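Local coordinates for arginase (Thermus thermophilus, PDB 2EF5), which probably catalyses the hydrolysis of L-arginine to L-ornithine and urea, using two manganese ions bound in each subunit, at residues Val196-Ala200 and Glu241-Leu245; Leu210-Leu216 and Arg254-Leu260; Lys160-Val165 and Val203-Leu207; Gly166-Leu170 and Val233-Leu237; Gln34-Tyr40 and Leu282-Lys287. One frame throughout, in Å; residues are numbered along the deposited sequence.

Contact 1: residues Val196-Ala200 and Glu241-Leu245; sequences VARIA and EAHLL. With GAI (guanidine), chain I.
Val196 reaches with CG2 over one face of the Glu241 carboxylate, 4.0 Å from Glu241 CD, having already passed the methylene Glu241 CB at 3.6 Å. The same carboxylate has two further partners: OE2 accepts a bond of 2.5 Å from a water that in turn takes the N-H of Val196 at the start of its helix, and OE1 forms a salt bridge with Arg240 of a second subunit. The other flat group is the bound guanidine, whose pocket His243 and Leu244 help to line. His243 CB stands over its central carbon, and Leu244 N lies on the same side but beyond the rim, 3.9 Å from guanidine N1; Glu247 OE1 is hydrogen-bonded to this ligand.

Between the helices everything else is apolar. Val196 CG1, which is anti to its own backbone N (chi1 173°), is directed at the turn between Glu241 O and Leu245 N and rests 3.8 Å from Leu245 CB. One turn further on, Ala200 CB meets Leu245 CD1 at 3.9 Å, while Leu244 CD2 closes the rim against Ala197. These are two neighbouring helices of the alpha/beta arginase fold, running in the same direction and crossing at -28°, their short axes 9.6 Å apart at the closest. Helix 188-194 covers Ile199 and the flank of Glu241 through Val191, and on the far side Leu280 of helix 272-284 backs Ala242 and His243.

Contact 2: residues Leu210-Leu216 and Arg254-Leu260; sequences LPLHVSL and RVQSLDL
Arg254 and Leu212 meet at the start of the strand pair, and Asp259 lies near its other end; these three lose the most surface here. The Arg254 chain bends at chi3 (-83°), which turns NH1 back onto Leu210 O: a 2.8 Å bond in the carbonyl plane, on a lone pair, with the acceptor also in the plane of the guanidinium. Leu212 CD1 covers a face of that guanidinium, and Leu212 CD2 comes within 3.8 Å of Arg254 NH1. NH2 goes elsewhere, to Leu204 O. The backbones lock in the same place, Leu212 N giving a bond of 2.7 Å to Arg254 O and Leu212 O receiving Gln256 N at 2.7 Å.

Strands 212-217 and 255-261 run parallel, as expected for a beta-alpha-beta unit whose connection carries helix 239-252. A beta bulge at Gln256 shifts the register by one after Leu212, so His213 pairs with Ser257 and Val214 with Leu258. Val214 CG1 and Leu258 CD1 touch at 3.9 Å, on the face covered by Leu284 of helix 272-284.

Asp259 N bonds Val214 O at 2.9 Å, and its side chain points to the opposite face, beside His213 and Ser215. Ser102 of helix 99-107 bonds OD1; the bonds of OD2 to Ser215 OG and Ser99 are less certain, that atom being crowded in the model. Ser215 OG is hydrogen-bonded to His96, a manganese ligand, which makes it a second-shell residue of the metal site.

Contact 3: residues Lys160-Val165 and Val203-Leu207; sequences KDVVLV and VLKHL
Strand 162-165 packs against the last turn of helix 196-206, Val163 CA standing 6.7 Å from Val203 CA and Asp161 CA 6.1 Å from Leu207 CA. This is helix-on-sheet packing of the alpha/beta arginase fold: Val163 and Val165 point toward the helix, Val162 and Leu164 away. Val163 is the centre of it. Its CG1 presses on Val203 CG2 at 3.6 Å, and its CG2 fits between the His206 ring, 3.5 Å from His206 CD2, and Leu207 CG. The split follows from the torsion: CG1 is anti to the backbone N (chi1 -179°), leaving CG2 on the side facing the helix end. Val165 CG2 touches the same Val203 methyl, CG2.

Leu207, the first residue past the helix, lays CD2 against the Asp161 carbonyl, 3.4 Å from Asp161 O. The His206 ring reaches the loop leading into the strand obliquely, and there NE2 is joined through a water, 3.0 Å away, to Val162 O. Replacing His206 with an alanine would probably leave that water without its partner on the helix and uncover Val163 CG2.

Outside the pair, Arg111 holds Asp161 in a salt bridge, and Lys205 reaches Asp158 of a third subunit. A second water completes the seam, donating to Asp161 OD1 at 2.7 Å and to His206 O at 2.8 Å.

Contact 4: residues Gly166-Leu170 and Val233-Leu237; sequences GVRSL and VPGGL
Arg168 carries this contact, its guanidinium edge-on to Val233 and the Gly235 carbonyl on one face, toward the rim. NH1 gives a hydrogen bond of 2.9 Å to Val233 O, which lies close to the guanidinium plane. The aliphatic part of the arginine runs past Val233 in the opposite sense, with Arg168 CD 3.6 Å from Val233 CB. Pro234 O approaches the same methylene, 3.3 Å from Arg168 CD.

Next comes what fixes the pose. CG sits between the backbone N and the carbonyl carbon (chi1 76°), and a bend at chi3 folds the head back over its own chain, where NH2 donates to Gly166 O at 3.3 Å, on a lone pair; the bond from NE to that oxygen is weak. NH2 also bonds Val220 O. With a leucine in its place, Val233 O, Gly166 O and Val220 O would probably lose their donor and the 233-237 loop would be likely to shift.

Further out, Asp222 OD1 accepts from Gly236 N. The metal site is close: NH1 makes a weak bond to the backbone O of Asp219, a manganese ligand, and Val233 and Ser169 neighbour His120, another. The contact thus ties the chain leaving strand 162-167 to the loop that enters helix 239-252. Met188 of helix 188-194 lies against both Arg168 and Leu237, and Ile289 of a second subunit packs on the arginine.

Contact 5: residues Gln34-Tyr40 and Leu282-Lys287; sequences QLEDLGY and LSLLGK
Tyr40 and Leu285 make the one direct hydrogen bond here: the phenol OH donates to Leu285 O at 2.6 Å, tilted 26° from the carbonyl plane. A water makes the other polar link, giving a proton to Gln34 OE1 and accepting one from Lys287 NZ at 2.9 Å.

Apolar contacts fill the middle. Leu285 CD2 lies over one face of the Tyr40 ring, toward its rim, and also touches Leu35 CD2 at 3.7 Å. Leu282 divides its methyls between Leu35 and Gln34: CD2 meets Leu35 CD2 at 3.7 Å, while CD1 lies against the side chain of Gln34, 3.5 Å from OE1. Leu38, with CG anti to the backbone N (chi1 -159°), sends CD1 onto Lys287 CB at 3.7 Å.

The backbone bonds belong to two helix ends. Both helices stop in a Schellman motif with glycine at positive phi, Gly39 on one side and Gly286 on the other; in the second, Lys287 N returns to Leu282 O at 2.9 Å.

Val3 of strand 2-8 and Ile90 of strand 87-93 form the floor beneath Leu35 and Leu285, so the two helix ends meet on the sheet, and Ser283 and Leu284 face helix 239-252.

In the fold
Contacts 1, 2, 3 and 5 touch in a ring of sheet strands and the helices packed on them. Contact 3 meets contact 2 where Arg254 NH2 bonds Leu204 O (2.9 Å), and contact 1 where Leu245 CD2 touches Val165 CG1 (4.2 Å). Contact 5 joins contact 2 through Leu284 CD2 on Leu258 CD1 (3.5 Å), and contact 1 through a probable hydrogen bond between His243 ND1 and Ser283 OG. Contact 4 adjoins contacts 3 and 1 in sequence. The side chains of Ser215 in contact 2 and Val233 in contact 4 are each about 7 Å from a manganese ion. His243 and Leu244 of contact 1 line a guanidine pocket; the Lys287 side chain of contact 5 is about 9 Å from a bound guanidine.

Contact 1: residues Val196-Ala200 and Glu241-Leu245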
# COMPACT_ATOMS: atom_id res chain seq x y z
N VAL A 196 2.72 -19.89 15.31
CA VAL A 196 3.53 -19.81 16.53
C VAL A 196 4.98 -20.26 16.35
O VAL A 196 5.89 -19.68 16.95
CB VAL A 196 2.89 -20.65 17.67
CG1 VAL A 196 3.82 -20.70 18.87
CG2 VAL A 196 1.56 -20.04 18.07
N ALA A 197 5.21 -21.28 15.53
CA ALA A 197 6.57 -21.77 15.33
C ALA A 197 7.51 -20.65 14.88
O ALA A 197 8.57 -20.43 15.47
CB ALA A 197 6.56 -22.90 14.31
N ARG A 198 7.12 -19.94 13.82
CA ARG A 198 7.92 -18.85 13.30
C ARG A 198 8.02 -17.71 14.31
O ARG A 198 9.09 -17.13 14.51
CB ARG A 198 7.34 -18.35 11.99
CG ARG A 198 8.13 -17.22 11.37
CD ARG A 198 7.62 -16.87 9.98
NE ARG A 198 8.38 -15.78 9.40
CZ ARG A 198 8.15 -15.25 8.20
NH1 ARG A 198 7.17 -15.73 7.44
NH2 ARG A 198 8.89 -14.25 7.76
N ILE A 199 6.91 -17.37 14.96
CA ILE A 199 6.94 -16.29 15.95
C ILE A 199 7.87 -16.60 17.11
O ILE A 199 8.61 -15.73 17.56
CB ILE A 199 5.54 -16.01 16.50
CG1 ILE A 199 4.68 -15.36 15.41
CG2 ILE A 199 5.62 -15.09 17.72
CD1 ILE A 199 3.25 -15.16 15.81
N ALA A 200 7.85 -17.84 17.58
CA ALA A 200 8.73 -18.25 18.68
C ALA A 200 10.19 -18.09 18.27
O ALA A 200 11.02 -17.65 19.06
CB ALA A 200 8.45 -19.70 19.07
N GLU A 241 -0.95 -24.47 20.50
CA GLU A 241 -0.11 -23.32 20.22
C GLU A 241 0.63 -22.86 21.47
O GLU A 241 1.83 -22.58 21.42
CB GLU A 241 -0.93 -22.14 19.69
CG GLU A 241 -1.44 -22.33 18.28
CD GLU A 241 -2.26 -21.14 17.82
OE1 GLU A 241 -3.08 -20.65 18.62
OE2 GLU A 241 -2.09 -20.70 16.66
N ALA A 242 -0.07 -22.78 22.59
CA ALA A 242 0.55 -22.35 23.84
C ALA A 242 1.66 -23.31 24.26
O ALA A 242 2.72 -22.88 24.70
CB ALA A 242 -0.50 -22.23 24.95
N HIS A 243 1.43 -24.62 24.13
CA HIS A 243 2.47 -25.56 24.51
C HIS A 243 3.65 -25.46 23.54
O HIS A 243 4.80 -25.51 23.97
CB HIS A 243 1.92 -27.00 24.56
CG HIS A 243 1.21 -27.32 25.83
ND1 HIS A 243 1.88 -27.59 27.01
CD2 HIS A 243 -0.11 -27.36 26.13
CE1 HIS A 243 1.00 -27.80 27.97
NE2 HIS A 243 -0.21 -27.66 27.47
N LEU A 244 3.38 -25.29 22.25
CA LEU A 244 4.47 -25.16 21.29
C LEU A 244 5.35 -23.96 21.64
O LEU A 244 6.58 -24.06 21.65
CB LEU A 244 3.94 -24.98 19.87
CG LEU A 244 5.08 -24.83 18.85
CD1 LEU A 244 5.90 -26.13 18.81
CD2 LEU A 244 4.52 -24.52 17.48
N LEU A 245 4.72 -22.83 21.93
CA LEU A 245 5.46 -21.62 22.30
C LEU A 245 6.37 -21.89 23.49
O LEU A 245 7.55 -21.50 23.48
CB LEU A 245 4.50 -20.48 22.64
CG LEU A 245 5.18 -19.19 23.10
CD1 LEU A 245 6.09 -18.66 21.99
CD2 LEU A 245 4.12 -18.17 23.46
C GAI I . 2.59 -29.72 21.70
N1 GAI I . 3.46 -28.95 21.03
N2 GAI I . 1.36 -29.90 21.21
N3 GAI I . 2.96 -30.31 22.84
O HOH W 1 -0.08 -21.14 15.24

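Contact 2: residues Leu210-Leu216 and Arg254-Leu260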
# COMPACT_ATOMS: atom_id res chain seq x y z
N LEU A 210 20.19 -13.07 25.44
CA LEU A 210 19.70 -12.60 26.73
C LEU A 210 18.95 -13.65 27.54
O LEU A 210 18.31 -14.54 26.98
CB LEU A 210 18.74 -11.42 26.54
CG LEU A 210 19.20 -10.16 25.82
CD1 LEU A 210 18.01 -9.21 25.71
CD2 LEU A 210 20.34 -9.50 26.59
N PRO A 211 19.05 -13.56 28.88
CA PRO A 211 18.32 -14.53 29.70
C PRO A 211 16.87 -14.07 29.52
O PRO A 211 16.61 -12.88 29.32
CB PRO A 211 18.85 -14.25 31.11
CG PRO A 211 19.25 -12.80 31.05
CD PRO A 211 19.91 -12.71 29.70
N LEU A 212 15.92 -15.00 29.58
CA LEU A 212 14.54 -14.63 29.34
C LEU A 212 13.58 -14.81 30.50
O LEU A 212 13.62 -15.83 31.20
CB LEU A 212 14.02 -15.41 28.14
CG LEU A 212 14.82 -15.28 26.85
CD1 LEU A 212 14.27 -16.26 25.82
CD2 LEU A 212 14.75 -13.84 26.33
N HIS A 213 12.73 -13.81 30.70
CA HIS A 213 11.69 -13.86 31.73
C HIS A 213 10.37 -14.00 30.97
O HIS A 213 10.06 -13.19 30.10
CB HIS A 213 11.65 -12.57 32.56
CG HIS A 213 10.52 -12.54 33.54
ND1 HIS A 213 9.24 -12.18 33.19
CD2 HIS A 213 10.47 -12.88 34.85
CE1 HIS A 213 8.44 -12.32 34.23
NE2 HIS A 213 9.16 -12.74 35.25
N VAL A 214 9.61 -15.02 31.29
CA VAL A 214 8.34 -15.23 30.62
C VAL A 214 7.19 -14.88 31.56
O VAL A 214 7.10 -15.42 32.66
CB VAL A 214 8.18 -16.70 30.17
CG1 VAL A 214 6.79 -16.92 29.57
CG2 VAL A 214 9.26 -17.04 29.14
N SER A 215 6.32 -13.98 31.14
CA SER A 215 5.19 -13.59 31.96
C SER A 215 3.95 -14.10 31.25
O SER A 215 3.56 -13.57 30.21
CB SER A 215 5.15 -12.06 32.13
OG SER A 215 4.29 -11.71 33.20
N LEU A 216 3.32 -15.12 31.82
CA LEU A 216 2.15 -15.73 31.20
C LEU A 216 0.82 -15.37 31.86
O LEU A 216 0.54 -15.75 33.00
CB LEU A 216 2.34 -17.25 31.18
CG LEU A 216 1.23 -18.15 30.62
CD1 LEU A 216 0.95 -17.81 29.16
CD2 LEU A 216 1.67 -19.62 30.75
N ARG A 254 17.47 -20.51 27.59
CA ARG A 254 17.69 -19.19 28.15
C ARG A 254 16.61 -18.66 29.10
O ARG A 254 16.77 -17.57 29.66
CB ARG A 254 17.89 -18.18 27.02
CG ARG A 254 19.21 -18.33 26.27
CD ARG A 254 19.46 -17.13 25.37
NE ARG A 254 18.79 -17.21 24.07
CZ ARG A 254 17.98 -16.26 23.59
NH1 ARG A 254 17.73 -15.17 24.31
NH2 ARG A 254 17.45 -16.38 22.38
N VAL A 255 15.52 -19.40 29.28
CA VAL A 255 14.46 -18.95 30.18
C VAL A 255 14.94 -19.06 31.63
O VAL A 255 15.38 -20.13 32.06
CB VAL A 255 13.16 -19.76 29.98
CG1 VAL A 255 12.09 -19.31 30.98
CG2 VAL A 255 12.65 -19.57 28.56
N GLN A 256 14.83 -17.97 32.38
CA GLN A 256 15.30 -17.94 33.76
C GLN A 256 14.24 -17.68 34.83
O GLN A 256 14.50 -17.87 36.02
CB GLN A 256 16.38 -16.86 33.91
CG GLN A 256 15.87 -15.48 33.54
CD GLN A 256 16.38 -14.38 34.47
OE1 GLN A 256 17.59 -14.14 34.56
NE2 GLN A 256 15.46 -13.71 35.16
N SER A 257 13.06 -17.21 34.44
CA SER A 257 12.01 -16.92 35.41
C SER A 257 10.63 -16.92 34.76
O SER A 257 10.50 -16.69 33.56
CB SER A 257 12.28 -15.57 36.09
OG SER A 257 12.53 -14.56 35.13
N LEU A 258 9.60 -17.14 35.56
CA LEU A 258 8.25 -17.23 35.03
C LEU A 258 7.14 -16.71 35.95
O LEU A 258 7.19 -16.95 37.15
CB LEU A 258 7.95 -18.70 34.69
CG LEU A 258 6.50 -19.12 34.43
CD1 LEU A 258 6.09 -18.63 33.05
CD2 LEU A 258 6.37 -20.63 34.50
N ASP A 259 6.17 -16.01 35.37
CA ASP A 259 5.00 -15.56 36.14
C ASP A 259 3.80 -16.31 35.57
O ASP A 259 3.69 -16.44 34.35
CB ASP A 259 4.69 -14.06 35.97
CG ASP A 259 5.86 -13.16 36.27
OD1 ASP A 259 6.64 -13.44 37.19
OD2 ASP A 259 5.98 -12.14 35.56
N LEU A 260 2.92 -16.78 36.44
CA LEU A 260 1.69 -17.46 36.03
C LEU A 260 0.63 -16.59 36.70
O LEU A 260 0.38 -16.72 37.89
CB LEU A 260 1.64 -18.88 36.59
CG LEU A 260 2.70 -19.85 36.08
CD1 LEU A 260 2.51 -21.20 36.78
CD2 LEU A 260 2.58 -20.02 34.57

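Contact 3: residues Lys160-Val165 and Val203-Leu207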
# COMPACT_ATOMS: atom_id res chain seq x y z
N LYS A 160 13.11 -2.29 23.96
CA LYS A 160 13.60 -3.07 22.83
C LYS A 160 13.89 -4.52 23.18
O LYS A 160 14.12 -5.34 22.29
CB LYS A 160 14.84 -2.40 22.23
CG LYS A 160 14.54 -1.02 21.64
CD LYS A 160 15.74 -0.43 20.91
CE LYS A 160 15.37 0.88 20.23
NZ LYS A 160 16.50 1.46 19.45
N ASP A 161 13.88 -4.84 24.47
CA ASP A 161 14.12 -6.21 24.91
C ASP A 161 12.81 -6.83 25.37
O ASP A 161 12.79 -7.77 26.17
CB ASP A 161 15.15 -6.25 26.04
CG ASP A 161 16.51 -5.72 25.61
OD1 ASP A 161 16.93 -6.01 24.48
OD2 ASP A 161 17.16 -5.02 26.42
N VAL A 162 11.70 -6.29 24.87
CA VAL A 162 10.37 -6.77 25.21
C VAL A 162 9.63 -7.26 23.97
O VAL A 162 9.72 -6.65 22.91
CB VAL A 162 9.50 -5.66 25.87
CG1 VAL A 162 8.05 -6.16 26.05
CG2 VAL A 162 10.10 -5.25 27.22
N VAL A 163 8.93 -8.38 24.10
CA VAL A 163 8.15 -8.92 22.99
C VAL A 163 6.80 -9.36 23.55
O VAL A 163 6.75 -10.08 24.54
CB VAL A 163 8.84 -10.15 22.32
CG1 VAL A 163 7.98 -10.65 21.17
CG2 VAL A 163 10.22 -9.77 21.80
N LEU A 164 5.73 -8.90 22.92
CA LEU A 164 4.37 -9.24 23.32
C LEU A 164 3.88 -10.30 22.34
O LEU A 164 4.08 -10.18 21.14
CB LEU A 164 3.46 -8.01 23.23
CG LEU A 164 3.50 -7.00 24.37
CD1 LEU A 164 2.86 -5.67 23.95
CD2 LEU A 164 2.76 -7.59 25.57
N VAL A 165 3.23 -11.34 22.87
CA VAL A 165 2.72 -12.42 22.03
C VAL A 165 1.28 -12.77 22.40
O VAL A 165 0.98 -13.00 23.57
CB VAL A 165 3.58 -13.71 22.17
CG1 VAL A 165 3.06 -14.80 21.23
CG2 VAL A 165 5.05 -13.40 21.88
N VAL A 203 11.02 -14.42 18.23
CA VAL A 203 11.13 -13.89 19.59
C VAL A 203 12.55 -14.15 20.10
O VAL A 203 13.22 -13.25 20.61
CB VAL A 203 10.11 -14.58 20.55
CG1 VAL A 203 10.46 -14.30 22.00
CG2 VAL A 203 8.71 -14.07 20.26
N LEU A 204 13.01 -15.39 19.96
CA LEU A 204 14.35 -15.76 20.43
C LEU A 204 15.45 -14.97 19.72
O LEU A 204 16.48 -14.65 20.32
CB LEU A 204 14.57 -17.26 20.24
CG LEU A 204 13.74 -18.18 21.13
CD1 LEU A 204 13.98 -19.62 20.74
CD2 LEU A 204 14.10 -17.94 22.59
N LYS A 205 15.24 -14.69 18.43
CA LYS A 205 16.21 -13.95 17.64
C LYS A 205 16.25 -12.50 18.10
O LYS A 205 17.32 -11.93 18.34
CB LYS A 205 15.83 -14.00 16.15
CG LYS A 205 16.85 -13.38 15.20
CD LYS A 205 18.09 -14.26 15.06
CE LYS A 205 19.00 -13.78 13.93
NZ LYS A 205 20.11 -14.74 13.65
N HIS A 206 15.06 -11.91 18.23
CA HIS A 206 14.92 -10.53 18.66
C HIS A 206 15.56 -10.31 20.03
O HIS A 206 16.05 -9.22 20.32
CB HIS A 206 13.45 -10.15 18.72
CG HIS A 206 13.20 -8.69 18.95
ND1 HIS A 206 13.47 -7.73 18.00
CD2 HIS A 206 12.73 -8.02 20.03
CE1 HIS A 206 13.18 -6.54 18.48
NE2 HIS A 206 12.73 -6.69 19.72
N LEU A 207 15.55 -11.35 20.86
CA LEU A 207 16.11 -11.26 22.20
C LEU A 207 17.33 -12.15 22.35
O LEU A 207 17.66 -12.60 23.46
CB LEU A 207 15.05 -11.68 23.23
CG LEU A 207 13.69 -10.97 23.19
CD1 LEU A 207 12.75 -11.58 24.23
CD2 LEU A 207 13.89 -9.49 23.45
O HOH W 2 17.23 -7.87 22.53
O HOH W 3 10.94 -4.90 21.27

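Contact 4: residues Gly166-Leu170 and Val233-Leu237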
# COMPACT_ATOMS: atom_id res chain seq x y z
N GLY A 166 0.41 -12.80 21.40
CA GLY A 166 -0.98 -13.16 21.61
C GLY A 166 -1.94 -12.01 21.85
O GLY A 166 -3.12 -12.24 22.11
N VAL A 167 -1.46 -10.77 21.74
CA VAL A 167 -2.30 -9.61 21.98
C VAL A 167 -3.49 -9.51 21.03
O VAL A 167 -3.36 -9.71 19.82
CB VAL A 167 -1.47 -8.31 21.90
CG1 VAL A 167 -2.37 -7.10 22.01
CG2 VAL A 167 -0.44 -8.29 23.01
N ARG A 168 -4.66 -9.19 21.58
CA ARG A 168 -5.85 -9.05 20.76
C ARG A 168 -6.77 -7.94 21.24
O ARG A 168 -7.89 -7.80 20.77
CB ARG A 168 -6.61 -10.38 20.72
CG ARG A 168 -7.40 -10.70 21.98
CD ARG A 168 -7.74 -12.19 22.07
NE ARG A 168 -6.52 -12.94 22.30
CZ ARG A 168 -6.37 -13.88 23.22
NH1 ARG A 168 -7.38 -14.23 24.01
NH2 ARG A 168 -5.19 -14.46 23.35
N SER A 169 -6.30 -7.14 22.19
CA SER A 169 -7.10 -6.04 22.72
C SER A 169 -6.19 -4.94 23.25
O SER A 169 -5.45 -5.15 24.21
CB SER A 169 -8.02 -6.55 23.83
OG SER A 169 -8.85 -5.50 24.32
N LEU A 170 -6.27 -3.76 22.63
CA LEU A 170 -5.45 -2.61 23.00
C LEU A 170 -6.24 -1.31 23.08
O LEU A 170 -7.22 -1.11 22.35
CB LEU A 170 -4.33 -2.41 21.98
CG LEU A 170 -3.30 -3.52 21.79
CD1 LEU A 170 -2.47 -3.24 20.55
CD2 LEU A 170 -2.42 -3.61 23.02
N VAL A 233 -11.11 -12.54 26.25
CA VAL A 233 -11.20 -11.97 24.92
C VAL A 233 -11.18 -13.13 23.93
O VAL A 233 -10.23 -13.91 23.90
CB VAL A 233 -10.01 -11.03 24.63
CG1 VAL A 233 -10.25 -10.31 23.31
CG2 VAL A 233 -9.84 -10.03 25.76
N PRO A 234 -12.24 -13.27 23.13
CA PRO A 234 -12.32 -14.36 22.14
C PRO A 234 -11.20 -14.31 21.10
O PRO A 234 -10.61 -13.26 20.86
CB PRO A 234 -13.70 -14.17 21.53
CG PRO A 234 -13.91 -12.68 21.63
CD PRO A 234 -13.43 -12.40 23.03
N GLY A 235 -10.92 -15.47 20.51
CA GLY A 235 -9.89 -15.56 19.49
C GLY A 235 -8.48 -15.63 20.04
O GLY A 235 -7.58 -14.98 19.52
N GLY A 236 -8.29 -16.42 21.10
CA GLY A 236 -6.98 -16.55 21.70
C GLY A 236 -6.21 -17.76 21.21
O GLY A 236 -6.60 -18.41 20.24
N LEU A 237 -5.11 -18.06 21.89
CA LEU A 237 -4.27 -19.19 21.53
C LEU A 237 -4.94 -20.52 21.85
O LEU A 237 -5.74 -20.61 22.79
CB LEU A 237 -2.94 -19.14 22.29
CG LEU A 237 -1.99 -17.98 22.02
CD1 LEU A 237 -0.77 -18.10 22.93
CD2 LEU A 237 -1.59 -17.99 20.55

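Contact 5: residues Gln34-Tyr40 and Leu282-Lys287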
# COMPACT_ATOMS: atom_id res chain seq x y z
N GLN A 34 4.16 -31.86 40.26
CA GLN A 34 4.53 -32.15 38.88
C GLN A 34 5.91 -31.63 38.52
O GLN A 34 6.59 -32.21 37.67
CB GLN A 34 3.47 -31.62 37.91
CG GLN A 34 2.09 -32.23 38.15
CD GLN A 34 1.08 -31.82 37.09
OE1 GLN A 34 1.13 -32.29 35.96
NE2 GLN A 34 0.15 -30.95 37.46
N LEU A 35 6.34 -30.54 39.14
CA LEU A 35 7.67 -30.02 38.87
C LEU A 35 8.70 -31.02 39.41
O LEU A 35 9.76 -31.22 38.80
CB LEU A 35 7.87 -28.65 39.53
CG LEU A 35 7.28 -27.47 38.74
CD1 LEU A 35 7.40 -26.19 39.55
CD2 LEU A 35 8.00 -27.32 37.41
N GLU A 36 8.38 -31.64 40.54
CA GLU A 36 9.27 -32.63 41.13
C GLU A 36 9.32 -33.88 40.24
O GLU A 36 10.39 -34.47 40.04
CB GLU A 36 8.82 -33.01 42.54
CG GLU A 36 8.82 -31.84 43.53
CD GLU A 36 8.42 -32.25 44.94
OE1 GLU A 36 7.46 -33.03 45.09
OE2 GLU A 36 9.07 -31.78 45.90
N ASP A 37 8.17 -34.30 39.71
CA ASP A 37 8.13 -35.47 38.84
C ASP A 37 9.04 -35.22 37.64
O ASP A 37 9.58 -36.15 37.04
CB ASP A 37 6.71 -35.75 38.32
CG ASP A 37 5.75 -36.08 39.43
OD1 ASP A 37 6.20 -36.52 40.50
OD2 ASP A 37 4.53 -35.93 39.21
N LEU A 38 9.19 -33.95 37.30
CA LEU A 38 10.01 -33.55 36.17
C LEU A 38 11.50 -33.57 36.52
O LEU A 38 12.35 -33.39 35.65
CB LEU A 38 9.58 -32.15 35.72
CG LEU A 38 9.92 -31.68 34.31
CD1 LEU A 38 9.38 -32.68 33.29
CD2 LEU A 38 9.30 -30.30 34.08
N GLY A 39 11.81 -33.79 37.79
CA GLY A 39 13.20 -33.86 38.20
C GLY A 39 13.74 -32.66 38.96
O GLY A 39 14.91 -32.66 39.36
N TYR A 40 12.92 -31.65 39.18
CA TYR A 40 13.35 -30.45 39.88
C TYR A 40 13.18 -30.59 41.39
O TYR A 40 12.28 -31.28 41.86
CB TYR A 40 12.54 -29.23 39.42
CG TYR A 40 12.85 -28.73 38.03
CD1 TYR A 40 13.96 -27.93 37.78
CD2 TYR A 40 12.02 -29.06 36.96
CE1 TYR A 40 14.23 -27.46 36.49
CE2 TYR A 40 12.28 -28.60 35.67
CZ TYR A 40 13.39 -27.80 35.44
OH TYR A 40 13.66 -27.36 34.17
N LEU A 282 5.21 -26.53 32.97
CA LEU A 282 5.99 -27.75 32.82
C LEU A 282 6.69 -27.78 31.46
O LEU A 282 7.88 -28.11 31.36
CB LEU A 282 5.10 -28.98 32.99
CG LEU A 282 4.36 -29.10 34.34
CD1 LEU A 282 3.49 -30.36 34.32
CD2 LEU A 282 5.36 -29.14 35.50
N SER A 283 5.97 -27.41 30.40
CA SER A 283 6.57 -27.39 29.08
C SER A 283 7.68 -26.35 29.02
O SER A 283 8.73 -26.58 28.40
CB SER A 283 5.53 -27.07 28.01
OG SER A 283 4.57 -28.10 27.90
N LEU A 284 7.46 -25.20 29.64
CA LEU A 284 8.47 -24.15 29.63
C LEU A 284 9.73 -24.61 30.36
O LEU A 284 10.84 -24.20 30.02
CB LEU A 284 7.93 -22.88 30.29
CG LEU A 284 8.88 -21.68 30.23
CD1 LEU A 284 9.08 -21.26 28.78
CD2 LEU A 284 8.30 -20.52 31.03
N LEU A 285 9.55 -25.47 31.36
CA LEU A 285 10.69 -25.98 32.11
C LEU A 285 11.28 -27.30 31.61
O LEU A 285 11.97 -28.00 32.33
CB LEU A 285 10.32 -26.08 33.60
CG LEU A 285 10.61 -24.77 34.36
CD1 LEU A 285 9.82 -23.62 33.75
CD2 LEU A 285 10.26 -24.94 35.81
N GLY A 286 11.00 -27.65 30.36
CA GLY A 286 11.59 -28.86 29.81
C GLY A 286 10.77 -30.11 29.56
O GLY A 286 11.28 -31.06 28.94
N LYS A 287 9.52 -30.16 30.02
CA LYS A 287 8.72 -31.35 29.78
C LYS A 287 8.50 -31.48 28.28
O LYS A 287 8.11 -30.53 27.61
CB LYS A 287 7.37 -31.28 30.50
CG LYS A 287 6.59 -32.60 30.46
CD LYS A 287 5.33 -32.58 31.34
CE LYS A 287 4.64 -33.95 31.36
NZ LYS A 287 3.38 -33.95 32.15
O HOH W 4 3.16 -33.91 35.00